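Local structure of reticulocyte binding protein (Streptococcus agalactiae COH1, 3FAW) at residues S585-P590 against T648-V653; L601-V606 against D804-I809. The protein probably hydrolyses alpha-1,6-glucosidic linkages in pullulan and related alpha-glucans, acting as a pullulanase at the streptococcal cell surface. All coordinates share one frame; numbering follows the deposited sequence.

Contact 1: S585-P590 against T648-V653; sequences SINKDP and TLIEAV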
loop_
_atom_site.group_PDB
_atom_site.type_symbol
_atom_site.label_atom_id
_atom_site.label_comp_id
_atom_site.label_asym_id
_atom_site.label_seq_id
_atom_site.Cartn_x
_atom_site.Cartn_y
_atom_site.Cartn_z
ATOM N N SER A 585 -24.235 -10.737 0.895
ATOM C CA SER A 585 -24.275 -11.757 -0.160
ATOM C C SER A 585 -25.417 -12.758 0.013
ATOM O O SER A 585 -26.067 -13.133 -0.963
ATOM C CB SER A 585 -22.934 -12.485 -0.249
ATOM O OG SER A 585 -21.909 -11.593 -0.668
ATOM N N ILE A 586 -25.657 -13.179 1.253
ATOM C CA ILE A 586 -26.785 -14.065 1.576
ATOM C C ILE A 586 -28.082 -13.295 1.860
ATOM O O ILE A 586 -29.143 -13.906 2.002
ATOM C CB ILE A 586 -26.469 -14.996 2.790
ATOM C CG1 ILE A 586 -26.395 -14.207 4.103
ATOM C CG2 ILE A 586 -25.178 -15.764 2.550
ATOM C CD1 ILE A 586 -25.939 -15.029 5.304
ATOM N N ASN A 587 -27.987 -11.967 1.953
ATOM C CA ASN A 587 -29.122 -11.096 2.278
ATOM C C ASN A 587 -29.825 -11.484 3.584
ATOM O O ASN A 587 -31.007 -11.833 3.589
ATOM C CB ASN A 587 -30.129 -11.045 1.115
ATOM C CG ASN A 587 -31.209 -9.980 1.318
ATOM O OD1 ASN A 587 -32.397 -10.225 1.088
ATOM N ND2 ASN A 587 -30.796 -8.800 1.764
ATOM N N LYS A 588 -29.086 -11.423 4.688
ATOM C CA LYS A 588 -29.646 -11.719 6.006
ATOM C C LYS A 588 -29.267 -10.654 7.044
ATOM O O LYS A 588 -28.196 -10.047 6.972
ATOM C CB LYS A 588 -29.203 -13.108 6.464
ATOM C CG LYS A 588 -29.823 -14.236 5.647
ATOM C CD LYS A 588 -29.486 -15.602 6.226
ATOM C CE LYS A 588 -30.232 -16.706 5.496
ATOM N NZ LYS A 588 -29.988 -18.043 6.105
ATOM N N ASP A 589 -30.171 -10.427 7.994
ATOM C CA ASP A 589 -29.965 -9.456 9.067
ATOM C C ASP A 589 -29.113 -10.102 10.157
ATOM O O ASP A 589 -29.501 -11.140 10.695
ATOM C CB ASP A 589 -31.316 -9.013 9.647
ATOM C CG ASP A 589 -31.209 -7.781 10.543
ATOM O OD1 ASP A 589 -30.098 -7.429 10.984
ATOM O OD2 ASP A 589 -32.255 -7.152 10.810
ATOM N N PRO A 590 -27.942 -9.508 10.473
ATOM C CA PRO A 590 -27.121 -9.977 11.600
ATOM C C PRO A 590 -27.834 -10.033 12.961
ATOM O O PRO A 590 -27.376 -10.741 13.856
ATOM C CB PRO A 590 -25.975 -8.959 11.648
ATOM C CG PRO A 590 -25.896 -8.403 10.279
ATOM C CD PRO A 590 -27.297 -8.384 9.765
ATOM N N THR A 648 -23.514 0.541 1.580
ATOM C CA THR A 648 -24.174 -0.556 0.877
ATOM C C THR A 648 -25.395 -0.992 1.682
ATOM O O THR A 648 -25.295 -1.243 2.883
ATOM C CB THR A 648 -23.212 -1.751 0.687
ATOM O OG1 THR A 648 -22.171 -1.384 -0.228
ATOM C CG2 THR A 648 -23.950 -2.982 0.159
ATOM N N LEU A 649 -26.534 -1.082 1.004
ATOM C CA LEU A 649 -27.796 -1.476 1.620
ATOM C C LEU A 649 -27.934 -2.993 1.628
ATOM O O LEU A 649 -27.744 -3.645 0.601
ATOM C CB LEU A 649 -28.969 -0.866 0.844
ATOM C CG LEU A 649 -30.395 -1.117 1.356
ATOM C CD1 LEU A 649 -30.680 -0.334 2.642
ATOM C CD2 LEU A 649 -31.405 -0.755 0.268
ATOM N N ILE A 650 -28.256 -3.546 2.792
ATOM C CA ILE A 650 -28.680 -4.940 2.906
ATOM C C ILE A 650 -30.192 -4.930 3.134
ATOM O O ILE A 650 -30.670 -4.503 4.187
ATOM C CB ILE A 650 -27.965 -5.674 4.065
ATOM C CG1 ILE A 650 -26.489 -5.902 3.731
ATOM C CG2 ILE A 650 -28.610 -7.033 4.326
ATOM C CD1 ILE A 650 -25.692 -4.651 3.496
ATOM N N GLU A 651 -30.932 -5.400 2.132
ATOM C CA GLU A 651 -32.390 -5.292 2.105
ATOM C C GLU A 651 -33.090 -5.997 3.274
ATOM O O GLU A 651 -34.129 -5.534 3.735
ATOM C CB GLU A 651 -32.945 -5.831 0.773
ATOM C CG GLU A 651 -32.774 -4.886 -0.424
ATOM C CD GLU A 651 -31.401 -4.962 -1.089
ATOM O OE1 GLU A 651 -30.525 -5.720 -0.613
ATOM O OE2 GLU A 651 -31.200 -4.252 -2.099
ATOM N N ALA A 652 -32.513 -7.098 3.752
ATOM C CA ALA A 652 -33.133 -7.921 4.799
ATOM C C ALA A 652 -33.044 -7.309 6.197
ATOM O O ALA A 652 -33.728 -7.763 7.115
ATOM C CB ALA A 652 -32.511 -9.319 4.806
ATOM N N VAL A 653 -32.195 -6.297 6.366
ATOM C CA VAL A 653 -32.020 -5.648 7.666
ATOM C C VAL A 653 -33.149 -4.650 7.940
ATOM O O VAL A 653 -33.482 -3.826 7.086
ATOM C CB VAL A 653 -30.651 -4.935 7.766
ATOM C CG1 VAL A 653 -30.545 -4.153 9.072
ATOM C CG2 VAL A 653 -29.519 -5.946 7.651
#
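Asp589 and Val653 meet side chain to side chain, crossing at about a right angle. Asp589 has CG anti to its backbone N (chi1 -167°), beside its own carbonyl carbon. Its carboxylate then lies against Val653: OD1 is 3.7 Å from Val653 CG2, and OD2 is 3.5 Å from Val653 CA. These contacts are van der Waals. The polar work of the group is done with neighbours in the chain. OD1 accepts a hydrogen bond from the backbone N of Lys591, and OD2 one from the backbone N of Lys654, so one buried carboxylate bonds to the backbone just past each segment. In the Val653 fork, CG1 is anti to the backbone N (chi1 175°) and CG2 sits beside the backbone N. CG2 also reaches the ring of Pro590, with Pro590 CD at 3.9 Å.

The segment 585-590 joins two helices on the outside of the catalytic TIM barrel, between its seventh and eighth strands. A Schellman motif ends helix 578-586, with Asn587 as its C-prime residue at positive phi. Two residues later Asp589 is the N-cap of helix 590-609. Its charge next to that N-terminus is probably favourable. The other segment runs on from strand 647-649, which pairs antiparallel with 658-660, into a type I turn, Ile650 to Val653, closed by Val653 N to Ile650 O at 3.2 Å.

Ala652 points its CB into the linker between the helices. This methyl comes to 3.2 Å from Asn587 O, a tight approach, and lies 3.9 Å from Lys588 CA. The Asn587 side chain lies over the Ala652 methyl, with CG 3.8 Å from Ala652 CB. Its outer end lies by the two central residues of the turn, near the backbone of Glu651 and Ala652. Ile650 adds its CG2 branch, 4.0 Å from Lys588 O.

Contact 2: L601-V606 against D804-I809; sequences LRLGNV and DPLTAI
Leu603 has CG anti to its carbonyl carbon (chi1 -66°) and CD1 anti to CA (chi2 -174°), which extends the side chain from the helix to the strand. In Val606, CG1 is anti to the backbone N and CG2 sits beside the backbone N. The two forks divide the work. Leu603 CD2 packs on the peptide between Thr807 and Ala808, 3.6 Å from Ala808 N, and also touches Ala808 CB. Leu603 CD1 turns to Leu806, reaching its CA at 4.0 Å. Val606 CG2 meets Ala808 CB at 3.7 Å. The Ala808 methyl points at the helix and is shared by both residues.

Helix 590-609 is here matched with strand 807-813 of the C-terminal beta domain. The short axes run at 30° to each other and are 8.2 Å apart at their closest. The strand starts at a G1 beta bulge, where Leu806 and Thr807 both face Asn754. Leu806 has positive phi there. Thr807 points away from the helix, and its OG1 donates to Pro805 O at 3.0 Å from above the carbonyl plane.

Side chain to side chain the contact is apolar, and Leu603 also lies on a peptide group. The segments probably meet through burial and the fit of methyl groups, without directional bonds between them.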
loop_
_atom_site.group_PDB
_atom_site.type_symbol
_atom_site.label_atom_id
_atom_site.label_comp_id
_atom_site.label_asym_id
_atom_site.label_seq_id
_atom_site.Cartn_x
_atom_site.Cartn_y
_atom_site.Cartn_z
ATOM N N LEU A 601 -18.113 -17.236 7.744
ATOM C CA LEU A 601 -16.870 -16.480 7.908
ATOM C C LEU A 601 -15.708 -17.411 8.255
ATOM O O LEU A 601 -14.610 -17.284 7.707
ATOM C CB LEU A 601 -17.046 -15.413 8.997
ATOM C CG LEU A 601 -15.942 -14.366 9.170
ATOM C CD1 LEU A 601 -16.497 -13.144 9.887
ATOM C CD2 LEU A 601 -14.745 -14.924 9.927
ATOM N N ARG A 602 -15.964 -18.356 9.155
ATOM C CA ARG A 602 -14.945 -19.306 9.590
ATOM C C ARG A 602 -14.489 -20.228 8.458
ATOM O O ARG A 602 -13.320 -20.611 8.405
ATOM C CB ARG A 602 -15.445 -20.117 10.790
ATOM C CG ARG A 602 -15.487 -19.306 12.077
ATOM C CD ARG A 602 -15.865 -20.156 13.291
ATOM N NE ARG A 602 -17.309 -20.336 13.440
ATOM C CZ ARG A 602 -18.058 -19.864 14.443
ATOM N NH1 ARG A 602 -17.539 -19.146 15.433
ATOM N NH2 ARG A 602 -19.361 -20.117 14.456
ATOM N N LEU A 603 -15.404 -20.572 7.553
ATOM C CA LEU A 603 -15.049 -21.335 6.357
ATOM C C LEU A 603 -14.051 -20.571 5.491
ATOM O O LEU A 603 -13.082 -21.149 5.010
ATOM C CB LEU A 603 -16.290 -21.680 5.529
ATOM C CG LEU A 603 -17.312 -22.628 6.164
ATOM C CD1 LEU A 603 -18.387 -22.968 5.143
ATOM C CD2 LEU A 603 -16.654 -23.894 6.711
ATOM N N GLY A 604 -14.298 -19.278 5.303
ATOM C CA GLY A 604 -13.390 -18.404 4.560
ATOM C C GLY A 604 -11.990 -18.355 5.143
ATOM O O GLY A 604 -11.006 -18.424 4.407
ATOM N N ASN A 605 -11.901 -18.237 6.469
ATOM C CA ASN A 605 -10.611 -18.194 7.160
ATOM C C ASN A 605 -9.866 -19.525 7.083
ATOM O O ASN A 605 -8.641 -19.546 6.971
ATOM C CB ASN A 605 -10.784 -17.763 8.624
ATOM C CG ASN A 605 -11.142 -16.286 8.769
ATOM O OD1 ASN A 605 -11.292 -15.559 7.779
ATOM N ND2 ASN A 605 -11.280 -15.836 10.015
ATOM N N VAL A 606 -10.603 -20.632 7.142
ATOM C CA VAL A 606 -10.011 -21.956 6.950
ATOM C C VAL A 606 -9.319 -22.051 5.591
ATOM O O VAL A 606 -8.169 -22.490 5.500
ATOM C CB VAL A 606 -11.065 -23.079 7.046
ATOM C CG1 VAL A 606 -10.499 -24.390 6.522
ATOM C CG2 VAL A 606 -11.550 -23.241 8.477
ATOM N N ASP A 804 -21.518 -31.967 8.290
ATOM C CA ASP A 804 -22.624 -31.038 8.544
ATOM C C ASP A 804 -22.559 -29.812 7.627
ATOM O O ASP A 804 -21.484 -29.444 7.157
ATOM C CB ASP A 804 -22.591 -30.552 10.002
ATOM C CG ASP A 804 -23.225 -31.532 10.983
ATOM O OD1 ASP A 804 -23.305 -32.748 10.693
ATOM O OD2 ASP A 804 -23.634 -31.069 12.069
ATOM N N PRO A 805 -23.709 -29.158 7.384
ATOM C CA PRO A 805 -23.686 -27.910 6.611
ATOM C C PRO A 805 -22.841 -26.809 7.264
ATOM O O PRO A 805 -22.751 -26.747 8.491
ATOM C CB PRO A 805 -25.161 -27.493 6.561
ATOM C CG PRO A 805 -25.832 -28.256 7.649
ATOM C CD PRO A 805 -25.072 -29.527 7.802
ATOM N N LEU A 806 -22.223 -25.966 6.438
ATOM C CA LEU A 806 -21.398 -24.850 6.910
ATOM C C LEU A 806 -20.354 -25.274 7.954
ATOM O O LEU A 806 -20.217 -24.642 9.007
ATOM C CB LEU A 806 -22.295 -23.737 7.462
ATOM C CG LEU A 806 -23.407 -23.258 6.521
ATOM C CD1 LEU A 806 -24.074 -22.015 7.085
ATOM C CD2 LEU A 806 -22.864 -22.981 5.118
ATOM N N THR A 807 -19.621 -26.340 7.642
ATOM C CA THR A 807 -18.644 -26.923 8.567
ATOM C C THR A 807 -17.317 -27.206 7.858
ATOM O O THR A 807 -17.300 -27.670 6.713
ATOM C CB THR A 807 -19.177 -28.239 9.184
ATOM O OG1 THR A 807 -20.405 -27.982 9.878
ATOM C CG2 THR A 807 -18.164 -28.851 10.153
ATOM N N ALA A 808 -16.214 -26.910 8.545
ATOM C CA ALA A 808 -14.874 -27.238 8.059
ATOM C C ALA A 808 -14.270 -28.336 8.929
ATOM O O ALA A 808 -14.311 -28.244 10.154
ATOM C CB ALA A 808 -13.981 -25.996 8.070
ATOM N N ILE A 809 -13.722 -29.370 8.293
ATOM C CA ILE A 809 -13.043 -30.453 9.006
ATOM C C ILE A 809 -11.614 -30.634 8.488
ATOM O O ILE A 809 -11.394 -30.715 7.282
ATOM C CB ILE A 809 -13.789 -31.805 8.863
ATOM C CG1 ILE A 809 -15.277 -31.666 9.212
ATOM C CG2 ILE A 809 -13.154 -32.855 9.764
ATOM C CD1 ILE A 809 -15.544 -31.349 10.663
#

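In the fold
The two contacts lie on the same side of the chain's centre, with their own centres about 20 Å apart and nearest atoms about 7 Å apart. They do not touch. Their segments alternate along the chain: 585-590, 601-606, 648-653, 804-809. Helix 590-609 links them. Its start belongs to contact 1 and its later turns to contact 2. This helix leads into the eighth strand of the TIM barrel, 614-618. Contact 1 stays within the catalytic part, joining the linker between two helices to the hairpin region after the eighth strand. Contact 2 joins the same helix to the C-terminal beta domain, so one barrel helix packs against both regions.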